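Local coordinates for major capsid protein (Paramecium bursaria Chlorella virus 1, PDB 5TIP), which self-assembles as trimers into the icosahedral, pseudo T=169 capsid of a large chlorovirus, forming the bulk of its glycoprotein shell, at the interface of chains A and B. Residues are numbered along the deposited sequence; one frame, centred on the assembly and turned at random. Chains: chain A/B, Major capsid protein.

Contact 1: the interface of chains A and B. Residues chain A 256-257, 369, 371, 434, 436; chain B 12-13, 16.
With CG of B:Gln13 set opposite its own carbonyl carbon (chi1 -41°) and the chain extended beyond it (chi2 -171°), the side chain reaches away from the short 3-10 helix 12-14 and into a pocket on chain A. The A:Tyr434 ring lies against this chain, and the two side chains run antiparallel. The result is a flat-on-flat meeting: ring and terminal amide are nearly parallel, 5° apart, and CG of B:Gln13 sits over the tyrosine face, 3.7 Å from the ring centroid, in a CH-pi contact. This trimer interface between two copies of the capsid protein thus uses an N-terminal segment of one subunit as a plug for its neighbour, whose C-terminal residues help to line the pocket. On other sides A:Pro257 offers its CD carbon to CB of B:Gln13 at 3.8 Å, while the imidazole of A:His256 presents its edge to the amide carbon CD. Beside the glutamine amide nitrogen NE2, 3.3 Å away, the hydroxyl OG of A:Ser371 accepts a nearly straight bond from the backbone N of A:His256 at 2.8 Å. It also donates to O of A:Asn436, an oxygen of the C-terminal carboxylate, from above the plane of that group. These links tie the pocket wall to the chain terminus. At the rim, the phenol OH of A:Tyr434 lies in the ring plane of B:Tyr16, 3.4 Å from its edge carbon CE1.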
ATOM      1  N   HIS A 256       0.359 -29.642  13.489  1.00 26.25           N
ATOM      2  CA  HIS A 256       1.027 -29.358  12.220  1.00 26.83           C
ATOM      3  C   HIS A 256       1.965 -28.159  12.335  1.00 24.17           C
ATOM      4  O   HIS A 256       1.884 -27.396  13.307  1.00 24.41           O
ATOM      5  CB  HIS A 256      -0.008 -29.120  11.118  1.00 30.69           C
ATOM      6  CG  HIS A 256      -0.943 -30.269  10.907  1.00 33.99           C
ATOM      7  ND1 HIS A 256      -2.312 -30.141  10.987  1.00 35.60           N
ATOM      8  CD2 HIS A 256      -0.703 -31.570  10.616  1.00 34.85           C
ATOM      9  CE1 HIS A 256      -2.875 -31.315  10.763  1.00 35.12           C
ATOM     10  NE2 HIS A 256      -1.921 -32.198  10.531  1.00 35.24           N
ATOM     11  N   PRO A 257       2.883 -27.973  11.385  1.00 22.57           N
ATOM     12  CA  PRO A 257       3.703 -26.751  11.374  1.00 23.13           C
ATOM     13  C   PRO A 257       2.838 -25.513  11.191  1.00 22.96           C
ATOM     14  O   PRO A 257       2.179 -25.339  10.163  1.00 24.50           O
ATOM     15  CB  PRO A 257       4.644 -26.971  10.184  1.00 21.32           C
ATOM     16  CG  PRO A 257       4.725 -28.448  10.040  1.00 20.64           C
ATOM     17  CD  PRO A 257       3.361 -28.960  10.400  1.00 23.01           C
ATOM     18  N   ASN A 369       5.987 -26.745  14.786  1.00 28.66           N
ATOM     19  CA  ASN A 369       5.251 -27.999  14.659  1.00 25.95           C
ATOM     20  C   ASN A 369       4.543 -28.273  15.979  1.00 26.39           C
ATOM     21  O   ASN A 369       5.148 -28.762  16.935  1.00 27.01           O
ATOM     22  CB  ASN A 369       6.192 -29.136  14.277  1.00 27.81           C
ATOM     23  CG  ASN A 369       5.456 -30.334  13.716  1.00 30.65           C
ATOM     24  OD1 ASN A 369       4.265 -30.517  13.964  1.00 32.53           O
ATOM     25  ND2 ASN A 369       6.160 -31.152  12.945  1.00 30.62           N
ATOM     26  N   SER A 371       2.365 -30.533  16.381  1.00 27.61           N
ATOM     27  CA  SER A 371       2.161 -31.968  16.538  1.00 30.09           C
ATOM     28  C   SER A 371       3.234 -32.615  17.401  1.00 36.09           C
ATOM     29  O   SER A 371       3.045 -33.750  17.853  1.00 39.79           O
ATOM     30  CB  SER A 371       2.130 -32.653  15.171  1.00 30.27           C
ATOM     31  OG  SER A 371       1.069 -32.164  14.368  1.00 32.75           O
ATOM     32  N   TYR A 434      -1.339 -35.272   6.038  1.00 26.45           N
ATOM     33  CA  TYR A 434      -1.269 -35.255   7.491  1.00 26.23           C
ATOM     34  C   TYR A 434      -2.627 -34.886   8.062  1.00 29.94           C
ATOM     35  O   TYR A 434      -3.215 -33.869   7.677  1.00 33.82           O
ATOM     36  CB  TYR A 434      -0.188 -34.282   7.980  1.00 26.48           C
ATOM     37  CG  TYR A 434       1.168 -34.559   7.374  1.00 29.45           C
ATOM     38  CD1 TYR A 434       1.961 -35.589   7.863  1.00 32.39           C
ATOM     39  CD2 TYR A 434       1.649 -33.813   6.306  1.00 30.86           C
ATOM     40  CE1 TYR A 434       3.197 -35.859   7.317  1.00 34.00           C
ATOM     41  CE2 TYR A 434       2.891 -34.081   5.748  1.00 32.54           C
ATOM     42  CZ  TYR A 434       3.659 -35.106   6.260  1.00 34.85           C
ATOM     43  OH  TYR A 434       4.893 -35.380   5.714  1.00 37.17           O
ATOM     44  N   ASN A 436      -3.060 -35.115  11.668  1.00 38.72           N
ATOM     45  CA  ASN A 436      -2.713 -34.478  12.934  1.00 39.09           C
ATOM     46  C   ASN A 436      -1.196 -34.313  12.947  1.00 36.32           C
ATOM     47  O   ASN A 436      -0.581 -34.046  13.974  1.00 33.44           O
ATOM     48  CB  ASN A 436      -3.219 -35.282  14.156  1.00 43.15           C
ATOM     49  CG  ASN A 436      -2.698 -36.702  14.199  1.00 47.81           C
ATOM     50  OD1 ASN A 436      -1.514 -36.949  14.409  1.00 50.11           O
ATOM     51  ND2 ASN A 436      -3.597 -37.653  13.970  1.00 48.23           N
TER
ATOM     52  N   ALA B  12       7.901 -35.333  11.242  1.00 46.36           N
ATOM     53  CA  ALA B  12       7.946 -35.830   9.872  1.00 43.31           C
ATOM     54  C   ALA B  12       7.323 -34.855   8.884  1.00 40.43           C
ATOM     55  O   ALA B  12       7.620 -34.932   7.686  1.00 40.23           O
ATOM     56  CB  ALA B  12       7.246 -37.186   9.779  1.00 44.92           C
ATOM     57  N   GLN B  13       6.466 -33.948   9.354  1.00 38.70           N
ATOM     58  CA  GLN B  13       5.851 -32.966   8.472  1.00 35.91           C
ATOM     59  C   GLN B  13       6.818 -31.862   8.074  1.00 34.71           C
ATOM     60  O   GLN B  13       6.567 -31.164   7.087  1.00 38.25           O
ATOM     61  CB  GLN B  13       4.615 -32.360   9.139  1.00 35.82           C
ATOM     62  CG  GLN B  13       3.762 -33.375   9.880  1.00 36.56           C
ATOM     63  CD  GLN B  13       2.440 -32.800  10.346  1.00 38.76           C
ATOM     64  OE1 GLN B  13       1.916 -31.862   9.750  1.00 40.33           O
ATOM     65  NE2 GLN B  13       1.897 -33.358  11.421  1.00 43.92           N
ATOM     66  N   TYR B  16       8.719 -31.458   4.144  1.00 33.44           N
ATOM     67  CA  TYR B  16       8.312 -30.592   3.044  1.00 34.33           C
ATOM     68  C   TYR B  16       8.766 -29.149   3.219  1.00 32.09           C
ATOM     69  O   TYR B  16       8.715 -28.383   2.252  1.00 28.98           O
ATOM     70  CB  TYR B  16       6.790 -30.620   2.887  1.00 37.94           C
ATOM     71  CG  TYR B  16       6.248 -31.903   2.307  1.00 39.16           C
ATOM     72  CD1 TYR B  16       5.921 -32.974   3.128  1.00 42.29           C
ATOM     73  CD2 TYR B  16       6.054 -32.043   0.939  1.00 38.78           C
ATOM     74  CE1 TYR B  16       5.420 -34.150   2.602  1.00 45.68           C
ATOM     75  CE2 TYR B  16       5.556 -33.215   0.404  1.00 42.05           C
ATOM     76  CZ  TYR B  16       5.240 -34.266   1.238  1.00 47.13           C
ATOM     77  OH  TYR B  16       4.743 -35.436   0.707  1.00 49.85           O
TER

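Contact 2: the interface of chains A and B. Residues chain A 124, 127, 131; chain B 335-336, 339, 344.
A helix-against-helix, water-lined interface joins two subunits of the trimer here, helping to hold together the capsomer of this NCLDV major capsid protein, a family built on the double jelly roll. Helix 122-132 of chain A supplies A:Asp124, A:Asn127 and A:Met131, and helix 330-341 of chain B faces it. A direct hydrogen bond runs from the amide nitrogen ND2 of A:Asn127 to the backbone O of B:Lys335, 3.2 Å long and almost straight at the hydrogen (167°). The acceptor lies close to the plane of the asparagine amide, whereas the donor is tilted somewhat from the carbonyl plane. Chi1 of -170°, which places CG of A:Asn127 opposite the backbone N, carries the amide across the gap. The same ND2 also meets water 1, which stands 2.6 Å from the backbone O of B:Gly344 and joins OD1 of A:Asp124 as well. That carboxylate is bridged again by water 3 to the backbone O of B:Tyr339, and through OD2 by water 2 to the phenol OH of B:Tyr339, 3.1 Å from the water oxygen. The tyrosine ring has water 3 toward the rim of one face and the methyl CE of A:Met131 toward the rim of the opposite face. A bend at chi3 (58°) turns this methyl toward the ring, and SD of A:Met131 comes closer, 3.9 Å from CG of B:Tyr339. The A:Met131 side chain runs antiparallel to that of B:Lys335, with CG of A:Met131 3.9 Å from CB of B:Lys335.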
ATOM      1  N   ASP A 124      -7.138  -1.761  -0.524  1.00 19.17           N
ATOM      2  CA  ASP A 124      -7.644  -3.118  -0.683  1.00 21.69           C
ATOM      3  C   ASP A 124      -8.632  -3.471   0.418  1.00 22.44           C
ATOM      4  O   ASP A 124      -9.692  -4.058   0.153  1.00 23.46           O
ATOM      5  CB  ASP A 124      -6.472  -4.093  -0.683  1.00 21.50           C
ATOM      6  CG  ASP A 124      -6.903  -5.514  -0.929  1.00 25.26           C
ATOM      7  OD1 ASP A 124      -7.690  -5.767  -1.857  1.00 27.24           O
ATOM      8  OD2 ASP A 124      -6.453  -6.401  -0.192  1.00 28.53           O
ATOM      9  N   ASN A 127     -11.863  -1.476  -0.212  1.00 21.45           N
ATOM     10  CA  ASN A 127     -12.638  -2.124  -1.269  1.00 18.56           C
ATOM     11  C   ASN A 127     -13.352  -3.368  -0.760  1.00 19.96           C
ATOM     12  O   ASN A 127     -14.457  -3.682  -1.214  1.00 23.61           O
ATOM     13  CB  ASN A 127     -11.728  -2.485  -2.447  1.00 20.88           C
ATOM     14  CG  ASN A 127     -12.505  -2.946  -3.674  1.00 22.09           C
ATOM     15  OD1 ASN A 127     -13.570  -2.415  -3.975  1.00 23.61           O
ATOM     16  ND2 ASN A 127     -11.973  -3.945  -4.382  1.00 20.26           N
ATOM     17  N   MET A 131     -17.454  -4.260  -0.696  1.00 21.33           N
ATOM     18  CA  MET A 131     -18.018  -5.513  -1.173  1.00 20.05           C
ATOM     19  C   MET A 131     -18.873  -6.217  -0.129  1.00 22.34           C
ATOM     20  O   MET A 131     -19.626  -7.130  -0.484  1.00 28.34           O
ATOM     21  CB  MET A 131     -16.901  -6.455  -1.625  1.00 20.67           C
ATOM     22  CG  MET A 131     -16.100  -5.954  -2.814  1.00 23.89           C
ATOM     23  SD  MET A 131     -14.555  -6.859  -3.019  1.00 29.60           S
ATOM     24  CE  MET A 131     -15.163  -8.532  -3.210  1.00 30.97           C
TER
ATOM     25  N   LYS B 335     -15.853  -3.679  -8.534  1.00 23.72           N
ATOM     26  CA  LYS B 335     -15.347  -4.116  -7.240  1.00 22.42           C
ATOM     27  C   LYS B 335     -14.561  -5.416  -7.308  1.00 24.76           C
ATOM     28  O   LYS B 335     -13.443  -5.490  -6.788  1.00 27.69           O
ATOM     29  CB  LYS B 335     -16.519  -4.280  -6.265  1.00 22.07           C
ATOM     30  CG  LYS B 335     -17.239  -2.989  -5.937  1.00 19.72           C
ATOM     31  CD  LYS B 335     -18.378  -3.245  -4.972  1.00 20.73           C
ATOM     32  CE  LYS B 335     -19.082  -1.958  -4.603  1.00 25.57           C
ATOM     33  NZ  LYS B 335     -20.500  -2.217  -4.236  1.00 30.68           N
ATOM     34  N   VAL B 336     -15.117  -6.448  -7.945  1.00 24.88           N
ATOM     35  CA  VAL B 336     -14.557  -7.791  -7.834  1.00 22.23           C
ATOM     36  C   VAL B 336     -13.386  -7.977  -8.787  1.00 22.44           C
ATOM     37  O   VAL B 336     -12.333  -8.498  -8.400  1.00 26.56           O
ATOM     38  CB  VAL B 336     -15.651  -8.841  -8.078  1.00 24.61           C
ATOM     39  CG1 VAL B 336     -15.079 -10.244  -7.937  1.00 26.31           C
ATOM     40  CG2 VAL B 336     -16.785  -8.625  -7.116  1.00 24.14           C
ATOM     41  N   TYR B 339     -10.581  -6.231  -7.302  1.00 25.49           N
ATOM     42  CA  TYR B 339     -10.152  -6.925  -6.090  1.00 23.48           C
ATOM     43  C   TYR B 339      -9.322  -8.158  -6.421  1.00 25.46           C
ATOM     44  O   TYR B 339      -8.317  -8.435  -5.756  1.00 26.96           O
ATOM     45  CB  TYR B 339     -11.365  -7.318  -5.242  1.00 20.51           C
ATOM     46  CG  TYR B 339     -11.018  -8.152  -4.021  1.00 21.53           C
ATOM     47  CD1 TYR B 339     -10.663  -7.550  -2.820  1.00 22.94           C
ATOM     48  CD2 TYR B 339     -11.043  -9.540  -4.073  1.00 20.45           C
ATOM     49  CE1 TYR B 339     -10.342  -8.310  -1.707  1.00 23.23           C
ATOM     50  CE2 TYR B 339     -10.723 -10.305  -2.968  1.00 23.63           C
ATOM     51  CZ  TYR B 339     -10.373  -9.686  -1.787  1.00 26.20           C
ATOM     52  OH  TYR B 339     -10.055 -10.445  -0.683  1.00 29.69           O
ATOM     53  N   GLY B 344      -6.529  -2.719  -5.153  1.00 19.07           N
ATOM     54  CA  GLY B 344      -6.727  -1.367  -4.668  1.00 17.88           C
ATOM     55  C   GLY B 344      -8.197  -1.079  -4.444  1.00 18.08           C
ATOM     56  O   GLY B 344      -8.930  -1.933  -3.940  1.00 19.96           O
TER
HETATM   57  O   HOH W   1      -9.207  -4.471  -3.915  1.00 19.91           O
HETATM   58  O   HOH W   2      -7.209  -9.262  -0.255  1.00 28.45           O
HETATM   59  O   HOH W   3      -6.980  -8.107  -3.638  1.00 29.14           O

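Contact 3: the interface of chains A and B. Residues chain A 25-26; chain B 36, 65, 161, 208, 210.
The backbone O of A:Phe26 is joined to the backbone O of B:Ala161 through water 4, which lies 2.7 Å from the phenylalanine oxygen and 2.5 Å from that of the alanine. As both partners are carbonyl oxygens, the water presumably donates to each. Beside this bridge, the side chain of A:Phe26 inserts as an aromatic knob into an apolar socket on the neighbouring subunit of the trimer. Strands 36-42, 65-76 and 200-210 of chain B supply the socket, as expected for the jelly-roll sheets of this capsid family. The knob's distal edge points into the face of B:Phe36: the ring planes stand 84° apart, with centroids 4.9 Å from each other, and CZ of A:Phe26 comes down off-centre, toward the rim. B:Phe36 holds CG between its backbone N and carbonyl carbon (chi1 69°), a setting in which the ring offers a face to the incoming edge. One face of the A:Phe26 ring is covered by B:Ile208, which approaches from the opposite direction and lays its CG2 methyl over the ring in a CH-pi contact. CD1 of B:Ile208 lies 3.7 Å from CE1 of A:Phe26. B:Leu210 passes alongside with its CD2 methyl. Nearer the root of the knob B:Leu65 packs at a slant, with its CD1 methyl 3.6 Å from CB of A:Phe26.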
ATOM      1  N   PHE A  25      19.663  -3.608 -15.179  1.00 29.80           N
ATOM      2  CA  PHE A  25      18.327  -3.101 -14.895  1.00 25.73           C
ATOM      3  C   PHE A  25      17.599  -2.587 -16.127  1.00 25.38           C
ATOM      4  O   PHE A  25      16.422  -2.226 -16.023  1.00 26.10           O
ATOM      5  CB  PHE A  25      18.389  -1.980 -13.854  1.00 25.69           C
ATOM      6  CG  PHE A  25      18.862  -2.428 -12.502  1.00 27.16           C
ATOM      7  CD1 PHE A  25      18.099  -3.297 -11.741  1.00 27.46           C
ATOM      8  CD2 PHE A  25      20.052  -1.954 -11.979  1.00 28.77           C
ATOM      9  CE1 PHE A  25      18.526  -3.702 -10.492  1.00 27.07           C
ATOM     10  CE2 PHE A  25      20.482  -2.354 -10.730  1.00 26.30           C
ATOM     11  CZ  PHE A  25      19.720  -3.230  -9.987  1.00 25.31           C
ATOM     12  N   PHE A  26      18.259  -2.536 -17.285  1.00 26.31           N
ATOM     13  CA  PHE A  26      17.697  -1.876 -18.458  1.00 27.87           C
ATOM     14  C   PHE A  26      17.450  -2.839 -19.614  1.00 30.18           C
ATOM     15  O   PHE A  26      17.353  -2.406 -20.766  1.00 31.91           O
ATOM     16  CB  PHE A  26      18.605  -0.730 -18.905  1.00 21.17           C
ATOM     17  CG  PHE A  26      19.001   0.197 -17.793  1.00 21.13           C
ATOM     18  CD1 PHE A  26      18.098   1.116 -17.288  1.00 27.17           C
ATOM     19  CD2 PHE A  26      20.276   0.156 -17.258  1.00 26.16           C
ATOM     20  CE1 PHE A  26      18.456   1.971 -16.264  1.00 25.80           C
ATOM     21  CE2 PHE A  26      20.641   1.010 -16.236  1.00 23.86           C
ATOM     22  CZ  PHE A  26      19.729   1.918 -15.738  1.00 23.09           C
TER
ATOM     23  N   PHE B  36      25.910   2.705 -14.093  1.00 32.43           N
ATOM     24  CA  PHE B  36      25.128   3.655 -14.875  1.00 30.05           C
ATOM     25  C   PHE B  36      24.984   4.948 -14.080  1.00 32.77           C
ATOM     26  O   PHE B  36      25.431   5.053 -12.935  1.00 35.13           O
ATOM     27  CB  PHE B  36      23.757   3.080 -15.247  1.00 29.40           C
ATOM     28  CG  PHE B  36      22.826   2.925 -14.076  1.00 28.12           C
ATOM     29  CD1 PHE B  36      22.874   1.792 -13.283  1.00 27.57           C
ATOM     30  CD2 PHE B  36      21.906   3.914 -13.768  1.00 27.60           C
ATOM     31  CE1 PHE B  36      22.019   1.648 -12.206  1.00 24.46           C
ATOM     32  CE2 PHE B  36      21.051   3.777 -12.691  1.00 22.84           C
ATOM     33  CZ  PHE B  36      21.107   2.642 -11.912  1.00 24.16           C
ATOM     34  N   LEU B  65      20.095   5.839 -22.890  1.00 23.47           N
ATOM     35  CA  LEU B  65      18.721   5.381 -22.754  1.00 19.80           C
ATOM     36  C   LEU B  65      17.889   6.497 -22.142  1.00 19.43           C
ATOM     37  O   LEU B  65      18.422   7.441 -21.555  1.00 23.17           O
ATOM     38  CB  LEU B  65      18.623   4.124 -21.877  1.00 21.78           C
ATOM     39  CG  LEU B  65      19.772   3.113 -21.931  1.00 23.74           C
ATOM     40  CD1 LEU B  65      19.607   2.081 -20.837  1.00 18.82           C
ATOM     41  CD2 LEU B  65      19.845   2.436 -23.287  1.00 22.40           C
ATOM     42  N   ALA B 161      13.746   0.516 -20.923  1.00 22.61           N
ATOM     43  CA  ALA B 161      14.309   1.816 -21.265  1.00 21.57           C
ATOM     44  C   ALA B 161      14.591   1.910 -22.759  1.00 24.27           C
ATOM     45  O   ALA B 161      15.228   1.028 -23.342  1.00 29.10           O
ATOM     46  CB  ALA B 161      15.593   2.059 -20.470  1.00 18.01           C
ATOM     47  N   ILE B 208      19.747   7.816 -19.181  1.00 24.31           N
ATOM     48  CA  ILE B 208      20.632   6.832 -18.570  1.00 23.75           C
ATOM     49  C   ILE B 208      21.968   6.883 -19.295  1.00 23.87           C
ATOM     50  O   ILE B 208      22.021   6.745 -20.522  1.00 25.66           O
ATOM     51  CB  ILE B 208      20.034   5.415 -18.622  1.00 25.27           C
ATOM     52  CG1 ILE B 208      18.630   5.394 -18.012  1.00 22.31           C
ATOM     53  CG2 ILE B 208      20.948   4.431 -17.910  1.00 27.14           C
ATOM     54  CD1 ILE B 208      18.604   5.693 -16.532  1.00 19.44           C
ATOM     55  N   LEU B 210      25.472   5.007 -19.739  1.00 26.07           N
ATOM     56  CA  LEU B 210      25.980   3.654 -19.579  1.00 32.05           C
ATOM     57  C   LEU B 210      27.503   3.616 -19.652  1.00 39.68           C
ATOM     58  O   LEU B 210      28.150   4.508 -20.203  1.00 36.29           O
ATOM     59  CB  LEU B 210      25.386   2.729 -20.644  1.00 30.21           C
ATOM     60  CG  LEU B 210      23.866   2.559 -20.604  1.00 27.41           C
ATOM     61  CD1 LEU B 210      23.379   1.756 -21.801  1.00 27.11           C
ATOM     62  CD2 LEU B 210      23.434   1.905 -19.302  1.00 26.72           C
TER
HETATM   63  O   HOH W   4      17.034  -0.637 -22.816  1.00 25.44           O

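Contact 4: the interface of chains A and B. Residues chain A 130, 136, 138; chain B 305-306.
Carbon CD1 of the B:Tyr305 ring lies over one face of the A:Arg130 guanidinium, toward its rim, while water 5 sits in plane at the guanidinium edge. Ring and guanidinium are inclined by 53°, so the tyrosine meets the cationic group with an edge carbon rather than as a parallel stack. A second flat pair forms where the amides of A:Asn136 and B:Asn306 stack almost parallel, 6° apart, with CG of A:Asn136 4.1 Å from CG of B:Asn306. This patch of the trimer interface joins helix 122-132 and a following loop of one subunit to a loop of the next, by flat packing and water bridges. The bend of A:Arg130 at chi3 (66°) swings its head group toward the backbone O of B:Tyr305. There NH2 makes a weak hydrogen bond, markedly bent at the hydrogen. Water 5 reinforces it, lying 3.0 Å from NE of A:Arg130 and 3.0 Å from the same carbonyl oxygen. The arginine's charge probably helps to polarise that carbonyl. Beyond the amide stack, the backbone N of A:Asn136 donates to OE1 of A:Glu138 from the syn side of that oxygen, tilted out of the carboxylate plane, which would steady the carboxylate. The other carboxylate oxygen bridges the subunits through water 6, with OE2 of A:Glu138 2.7 Å and the amide OD1 of B:Asn306 3.0 Å from that water.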
ATOM      1  N   ARG A 130     -16.481  -2.174   0.841  1.00 24.98           N
ATOM      2  CA  ARG A 130     -17.466  -1.875  -0.193  1.00 24.00           C
ATOM      3  C   ARG A 130     -18.179  -3.142  -0.644  1.00 25.55           C
ATOM      4  O   ARG A 130     -19.377  -3.117  -0.944  1.00 28.43           O
ATOM      5  CB  ARG A 130     -16.802  -1.200  -1.393  1.00 21.25           C
ATOM      6  CG  ARG A 130     -16.214   0.170  -1.138  1.00 19.36           C
ATOM      7  CD  ARG A 130     -15.537   0.670  -2.404  1.00 18.08           C
ATOM      8  NE  ARG A 130     -16.498   0.901  -3.479  1.00 18.19           N
ATOM      9  CZ  ARG A 130     -16.192   0.869  -4.772  1.00 21.21           C
ATOM     10  NH1 ARG A 130     -14.953   0.598  -5.154  1.00 21.72           N
ATOM     11  NH2 ARG A 130     -17.127   1.092  -5.686  1.00 23.88           N
ATOM     12  N   ASN A 136     -21.744   4.243   2.283  1.00 29.22           N
ATOM     13  CA  ASN A 136     -22.100   5.545   1.733  1.00 28.81           C
ATOM     14  C   ASN A 136     -23.324   6.147   2.419  1.00 30.67           C
ATOM     15  O   ASN A 136     -24.105   6.865   1.789  1.00 33.07           O
ATOM     16  CB  ASN A 136     -22.310   5.449   0.223  1.00 27.48           C
ATOM     17  CG  ASN A 136     -21.034   5.092  -0.515  1.00 27.66           C
ATOM     18  OD1 ASN A 136     -20.837   3.948  -0.922  1.00 29.78           O
ATOM     19  ND2 ASN A 136     -20.151   6.070  -0.675  1.00 28.07           N
ATOM     20  N   GLU A 138     -26.143   4.932   3.520  1.00 29.88           N
ATOM     21  CA  GLU A 138     -27.434   4.555   2.967  1.00 28.43           C
ATOM     22  C   GLU A 138     -28.493   4.471   4.065  1.00 26.58           C
ATOM     23  O   GLU A 138     -28.195   4.251   5.243  1.00 26.48           O
ATOM     24  CB  GLU A 138     -27.333   3.220   2.227  1.00 31.60           C
ATOM     25  CG  GLU A 138     -26.546   3.276   0.922  1.00 33.41           C
ATOM     26  CD  GLU A 138     -25.054   3.071   1.119  1.00 35.96           C
ATOM     27  OE1 GLU A 138     -24.566   3.252   2.254  1.00 40.24           O
ATOM     28  OE2 GLU A 138     -24.368   2.724   0.135  1.00 36.38           O
TER
ATOM     29  N   TYR B 305     -17.511   6.619  -4.756  1.00 24.12           N
ATOM     30  CA  TYR B 305     -17.525   5.171  -4.614  1.00 23.06           C
ATOM     31  C   TYR B 305     -18.936   4.614  -4.539  1.00 23.86           C
ATOM     32  O   TYR B 305     -19.107   3.400  -4.385  1.00 25.05           O
ATOM     33  CB  TYR B 305     -16.726   4.746  -3.376  1.00 24.95           C
ATOM     34  CG  TYR B 305     -15.249   5.044  -3.481  1.00 23.35           C
ATOM     35  CD1 TYR B 305     -14.439   4.328  -4.351  1.00 23.39           C
ATOM     36  CD2 TYR B 305     -14.662   6.038  -2.710  1.00 24.88           C
ATOM     37  CE1 TYR B 305     -13.088   4.595  -4.456  1.00 23.08           C
ATOM     38  CE2 TYR B 305     -13.310   6.310  -2.806  1.00 25.04           C
ATOM     39  CZ  TYR B 305     -12.528   5.585  -3.682  1.00 22.87           C
ATOM     40  OH  TYR B 305     -11.180   5.846  -3.787  1.00 22.96           O
ATOM     41  N   ASN B 306     -19.949   5.468  -4.649  1.00 26.14           N
ATOM     42  CA  ASN B 306     -21.338   5.052  -4.504  1.00 28.67           C
ATOM     43  C   ASN B 306     -21.784   4.361  -5.785  1.00 31.91           C
ATOM     44  O   ASN B 306     -21.921   5.004  -6.830  1.00 34.87           O
ATOM     45  CB  ASN B 306     -22.219   6.258  -4.194  1.00 28.64           C
ATOM     46  CG  ASN B 306     -23.561   5.863  -3.626  1.00 32.57           C
ATOM     47  OD1 ASN B 306     -24.025   4.741  -3.826  1.00 35.38           O
ATOM     48  ND2 ASN B 306     -24.194   6.783  -2.909  1.00 35.13           N
TER
HETATM   49  O   HOH W   5     -19.277   1.253  -2.296  1.00 31.13           O
HETATM   50  O   HOH W   6     -25.512   2.582  -2.326  1.00 37.25           O

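Contact 2 and contact 4 are neighbours, their C-alpha centres about 13 Å apart, and share helix 122-132 of chain A, which addresses chain B helix 330-341 in one and the loop carrying B:Tyr305 in the other. Contact 1 and contact 3 lie about 48 Å apart and about 35 and 36 Å, respectively, from contact 2; contact 4 is about 45 Å from each. In contacts 1 and 3 an N-terminal side chain enters the neighbour, from chain B and chain A respectively. Such reciprocal insertion, with a watered helical seam set off the line joining them, would suit a closed trimer whose subunits each give and receive one.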